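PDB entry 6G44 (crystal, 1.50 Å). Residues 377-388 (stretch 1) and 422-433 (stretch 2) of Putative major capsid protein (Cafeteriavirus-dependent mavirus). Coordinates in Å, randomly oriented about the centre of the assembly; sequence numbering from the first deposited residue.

Stretch 1 377-388: QLYELSSSNGYN
Stretch 2 (422-433) AGSVIFFRPSDL

Stretch 1 is the last part of a helix, followed by a loop; it packs on the strand ending at Phe428 in stretch 2. The axes approach to 6.4 Å with N-to-C directions 59° apart, and the register is set by Ser382 and Phe427, whose CA atoms lie 4.7 Å apart. Together the stretches bury 557 Å².

So close an approach suits the small Ser382. Its t rotamer (chi1 -161°) places OG against the strand backbone, where it accepts from Phe427 N (3.0 Å, 165°) and donates to Val425 O (2.7 Å), meeting the amide and carbonyl that flank Ile426.

Buried Ile426 (m, t) fills an apolar hollow made by two buried leucines: its CD1 lies 4.1 Å from Leu378 CD1 (m, t), and its CG2 4.0 Å from Leu381 CD2 (t, p). Leu381 also packs on Phe428, with both CD1 and CD2 4.1 Å from Phe428 CB. Phe428 (chi1 74°) swings its ring end away.

Beyond the helix, the buried Asn385 (-111/20; chi1 -68°, chi2 -47°) points toward stretch 2 and plugs the bend where strand gives way to loop. An amide suits, offering donors and an acceptor: its ND2 donates to Phe427 O (3.0 Å) and to Asp432 OD2 (2.9 Å), while its OD1 accepts from Arg429 NE (2.9 Å). Asp432 OD2 also receives Arg429 N (2.8 Å). Water 1 bridges Ser384 OG (2.8 Å) and Asp432 OD1 (2.7 Å).

Gly386 has phi/psi of 105/-5, where a CB would jam against the preceding carbonyl. The chain then brings in Tyr387 (t, chi2 84°), whose CE1 lies 4.2 Å from Val425 CB. Its CD1 is 4.3 Å from Phe427 CE2 (Phe427 chi1 -66°, chi2 -83°), the rings meeting edge to edge. Water 3 joins Tyr387 OH (2.6 Å) to Gly423 O (2.7 Å).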

# COMPACT_ATOMS: atom_id res chain seq x y z
N GLN C 377 -16.47 -18.43 -4.88
CA GLN C 377 -16.81 -18.49 -3.47
C GLN C 377 -15.71 -19.15 -2.68
O GLN C 377 -15.47 -18.77 -1.53
CB GLN C 377 -18.13 -19.22 -3.28
CG GLN C 377 -19.32 -18.47 -3.84
CD GLN C 377 -20.56 -19.35 -3.97
OE1 GLN C 377 -20.52 -20.37 -4.64
NE2 GLN C 377 -21.66 -18.95 -3.31
N LEU C 378 -15.06 -20.17 -3.23
CA LEU C 378 -13.90 -20.79 -2.55
C LEU C 378 -12.76 -19.77 -2.36
O LEU C 378 -12.09 -19.76 -1.32
CB LEU C 378 -13.42 -22.01 -3.31
CG LEU C 378 -14.42 -23.20 -3.30
CD1 LEU C 378 -13.87 -24.26 -4.23
CD2 LEU C 378 -14.69 -23.73 -1.92
N TYR C 379 -12.56 -18.92 -3.35
CA TYR C 379 -11.59 -17.83 -3.24
C TYR C 379 -11.99 -16.87 -2.12
O TYR C 379 -11.14 -16.44 -1.33
CB TYR C 379 -11.49 -17.10 -4.58
CG TYR C 379 -10.62 -15.85 -4.57
CD1 TYR C 379 -9.25 -15.96 -4.44
CD2 TYR C 379 -11.17 -14.58 -4.71
CE1 TYR C 379 -8.45 -14.84 -4.48
CE2 TYR C 379 -10.37 -13.46 -4.75
CZ TYR C 379 -9.01 -13.59 -4.60
OH TYR C 379 -8.18 -12.47 -4.64
N GLU C 380 -13.27 -16.52 -2.05
CA GLU C 380 -13.75 -15.64 -0.99
C GLU C 380 -13.56 -16.26 0.40
O GLU C 380 -13.13 -15.59 1.34
CB GLU C 380 -15.21 -15.26 -1.27
CG GLU C 380 -15.34 -14.33 -2.49
CD GLU C 380 -16.77 -14.12 -2.98
OE1 GLU C 380 -17.69 -14.69 -2.42
OE2 GLU C 380 -16.94 -13.39 -3.99
N LEU C 381 -13.87 -17.55 0.50
CA LEU C 381 -13.65 -18.29 1.76
C LEU C 381 -12.16 -18.21 2.15
O LEU C 381 -11.80 -17.87 3.29
CB LEU C 381 -14.07 -19.75 1.58
CG LEU C 381 -13.63 -20.77 2.62
CD1 LEU C 381 -14.16 -20.41 4.01
CD2 LEU C 381 -14.06 -22.19 2.23
N SER C 382 -11.29 -18.54 1.22
CA SER C 382 -9.86 -18.54 1.55
C SER C 382 -9.39 -17.13 1.93
O SER C 382 -8.64 -16.97 2.91
CB SER C 382 -9.01 -19.12 0.40
OG SER C 382 -7.74 -19.51 0.91
N SER C 383 -9.85 -16.13 1.18
CA SER C 383 -9.50 -14.73 1.44
C SER C 383 -10.01 -14.23 2.79
O SER C 383 -9.33 -13.42 3.44
CB SER C 383 -10.02 -13.84 0.31
OG SER C 383 -9.41 -14.18 -0.92
N SER C 384 -11.15 -14.77 3.25
CA SER C 384 -11.67 -14.40 4.57
C SER C 384 -10.77 -14.86 5.71
O SER C 384 -10.87 -14.35 6.82
CB SER C 384 -13.10 -14.93 4.77
OG SER C 384 -13.12 -16.31 5.07
N ASN C 385 -9.91 -15.82 5.40
CA ASN C 385 -8.94 -16.40 6.32
C ASN C 385 -7.52 -16.01 5.95
O ASN C 385 -6.54 -16.68 6.36
CB ASN C 385 -9.15 -17.91 6.35
CG ASN C 385 -10.46 -18.26 6.99
OD1 ASN C 385 -10.80 -17.72 8.06
ND2 ASN C 385 -11.28 -19.11 6.31
N GLY C 386 -7.38 -14.94 5.17
CA GLY C 386 -6.09 -14.31 4.92
C GLY C 386 -5.47 -14.54 3.57
O GLY C 386 -4.44 -13.91 3.28
N TYR C 387 -6.05 -15.39 2.70
CA TYR C 387 -5.45 -15.62 1.38
C TYR C 387 -5.18 -14.28 0.70
O TYR C 387 -6.08 -13.46 0.61
CB TYR C 387 -6.34 -16.51 0.53
CG TYR C 387 -5.68 -16.90 -0.76
CD1 TYR C 387 -4.80 -18.00 -0.81
CD2 TYR C 387 -5.93 -16.20 -1.93
CE1 TYR C 387 -4.14 -18.35 -1.97
CE2 TYR C 387 -5.30 -16.55 -3.11
CZ TYR C 387 -4.43 -17.64 -3.14
OH TYR C 387 -3.81 -18.00 -4.33
N ASN C 388 -3.96 -14.12 0.21
CA ASN C 388 -3.42 -12.78 -0.12
C ASN C 388 -3.04 -12.57 -1.58
O ASN C 388 -2.39 -11.58 -1.89
CB ASN C 388 -2.25 -12.44 0.81
CG ASN C 388 -1.08 -13.38 0.65
OD1 ASN C 388 -0.96 -14.08 -0.36
ND2 ASN C 388 -0.21 -13.43 1.68
N ALA C 422 -1.02 -20.06 -10.76
CA ALA C 422 -0.23 -21.01 -9.98
C ALA C 422 -1.10 -22.03 -9.27
O ALA C 422 -0.64 -23.14 -8.98
CB ALA C 422 0.65 -20.29 -8.97
N GLY C 423 -2.33 -21.65 -8.95
CA GLY C 423 -3.32 -22.57 -8.38
C GLY C 423 -3.67 -22.24 -6.94
O GLY C 423 -3.29 -21.20 -6.42
N SER C 424 -4.46 -23.13 -6.32
CA SER C 424 -5.24 -22.79 -5.12
C SER C 424 -4.63 -23.22 -3.80
O SER C 424 -4.06 -24.31 -3.68
CB SER C 424 -6.62 -23.42 -5.17
OG SER C 424 -7.24 -23.29 -6.43
N VAL C 425 -4.83 -22.39 -2.79
CA VAL C 425 -4.78 -22.84 -1.39
C VAL C 425 -6.04 -22.35 -0.73
O VAL C 425 -6.34 -21.16 -0.78
CB VAL C 425 -3.55 -22.30 -0.62
CG1 VAL C 425 -3.55 -22.80 0.81
CG2 VAL C 425 -2.27 -22.74 -1.32
N ILE C 426 -6.79 -23.27 -0.13
CA ILE C 426 -8.05 -22.91 0.53
C ILE C 426 -7.89 -23.02 2.04
O ILE C 426 -7.74 -24.13 2.57
CB ILE C 426 -9.26 -23.72 0.04
CG1 ILE C 426 -9.45 -23.53 -1.47
CG2 ILE C 426 -10.53 -23.30 0.79
CD1 ILE C 426 -10.38 -24.56 -2.11
N PHE C 427 -7.93 -21.90 2.74
CA PHE C 427 -7.89 -21.83 4.19
C PHE C 427 -9.31 -21.79 4.70
O PHE C 427 -10.12 -20.97 4.22
CB PHE C 427 -7.14 -20.58 4.66
CG PHE C 427 -5.68 -20.58 4.33
CD1 PHE C 427 -4.76 -21.24 5.14
CD2 PHE C 427 -5.17 -19.89 3.21
CE1 PHE C 427 -3.41 -21.21 4.85
CE2 PHE C 427 -3.81 -19.86 2.94
CZ PHE C 427 -2.93 -20.55 3.76
N PHE C 428 -9.67 -22.69 5.64
CA PHE C 428 -11.00 -22.65 6.28
C PHE C 428 -10.90 -23.03 7.75
O PHE C 428 -10.00 -23.78 8.14
CB PHE C 428 -12.04 -23.52 5.53
CG PHE C 428 -11.86 -25.01 5.72
CD1 PHE C 428 -12.49 -25.68 6.76
CD2 PHE C 428 -11.09 -25.77 4.83
CE1 PHE C 428 -12.31 -27.04 6.95
CE2 PHE C 428 -10.94 -27.13 4.99
CZ PHE C 428 -11.54 -27.77 6.06
N ARG C 429 -11.78 -22.44 8.55
CA ARG C 429 -11.83 -22.67 10.00
C ARG C 429 -13.02 -23.58 10.31
O ARG C 429 -13.98 -23.64 9.54
CB ARG C 429 -12.04 -21.33 10.71
CG ARG C 429 -10.96 -20.30 10.47
CD ARG C 429 -11.33 -19.02 11.15
NE ARG C 429 -10.38 -17.94 10.92
CZ ARG C 429 -9.31 -17.69 11.65
NH1 ARG C 429 -9.01 -18.42 12.71
NH2 ARG C 429 -8.53 -16.65 11.35
N PRO C 430 -13.02 -24.24 11.47
CA PRO C 430 -14.21 -25.04 11.82
C PRO C 430 -15.49 -24.20 11.87
O PRO C 430 -16.58 -24.68 11.49
CB PRO C 430 -13.83 -25.66 13.17
CG PRO C 430 -12.66 -24.94 13.65
CD PRO C 430 -11.94 -24.37 12.46
N SER C 431 -15.38 -22.94 12.26
CA SER C 431 -16.54 -22.03 12.27
C SER C 431 -17.08 -21.74 10.88
O SER C 431 -18.27 -21.45 10.73
CB SER C 431 -16.22 -20.76 13.05
OG SER C 431 -15.06 -20.09 12.57
N ASP C 432 -16.26 -21.86 9.85
CA ASP C 432 -16.76 -21.68 8.47
C ASP C 432 -17.71 -22.77 8.02
O ASP C 432 -18.44 -22.60 7.05
CB ASP C 432 -15.61 -21.56 7.47
CG ASP C 432 -14.75 -20.35 7.69
OD1 ASP C 432 -15.30 -19.27 8.06
OD2 ASP C 432 -13.51 -20.46 7.53
N LEU C 433 -17.68 -23.92 8.68
CA LEU C 433 -18.45 -25.11 8.27
C LEU C 433 -19.91 -25.08 8.67
O LEU C 433 -20.69 -25.87 8.14
CB LEU C 433 -17.80 -26.37 8.87
CG LEU C 433 -16.35 -26.67 8.43
CD1 LEU C 433 -15.77 -27.76 9.31
CD2 LEU C 433 -16.26 -27.08 6.97
O HOH W 1 -13.91 -17.01 7.62
O HOH W 2 -10.34 -14.94 9.55
O HOH W 3 -2.37 -20.21 -4.09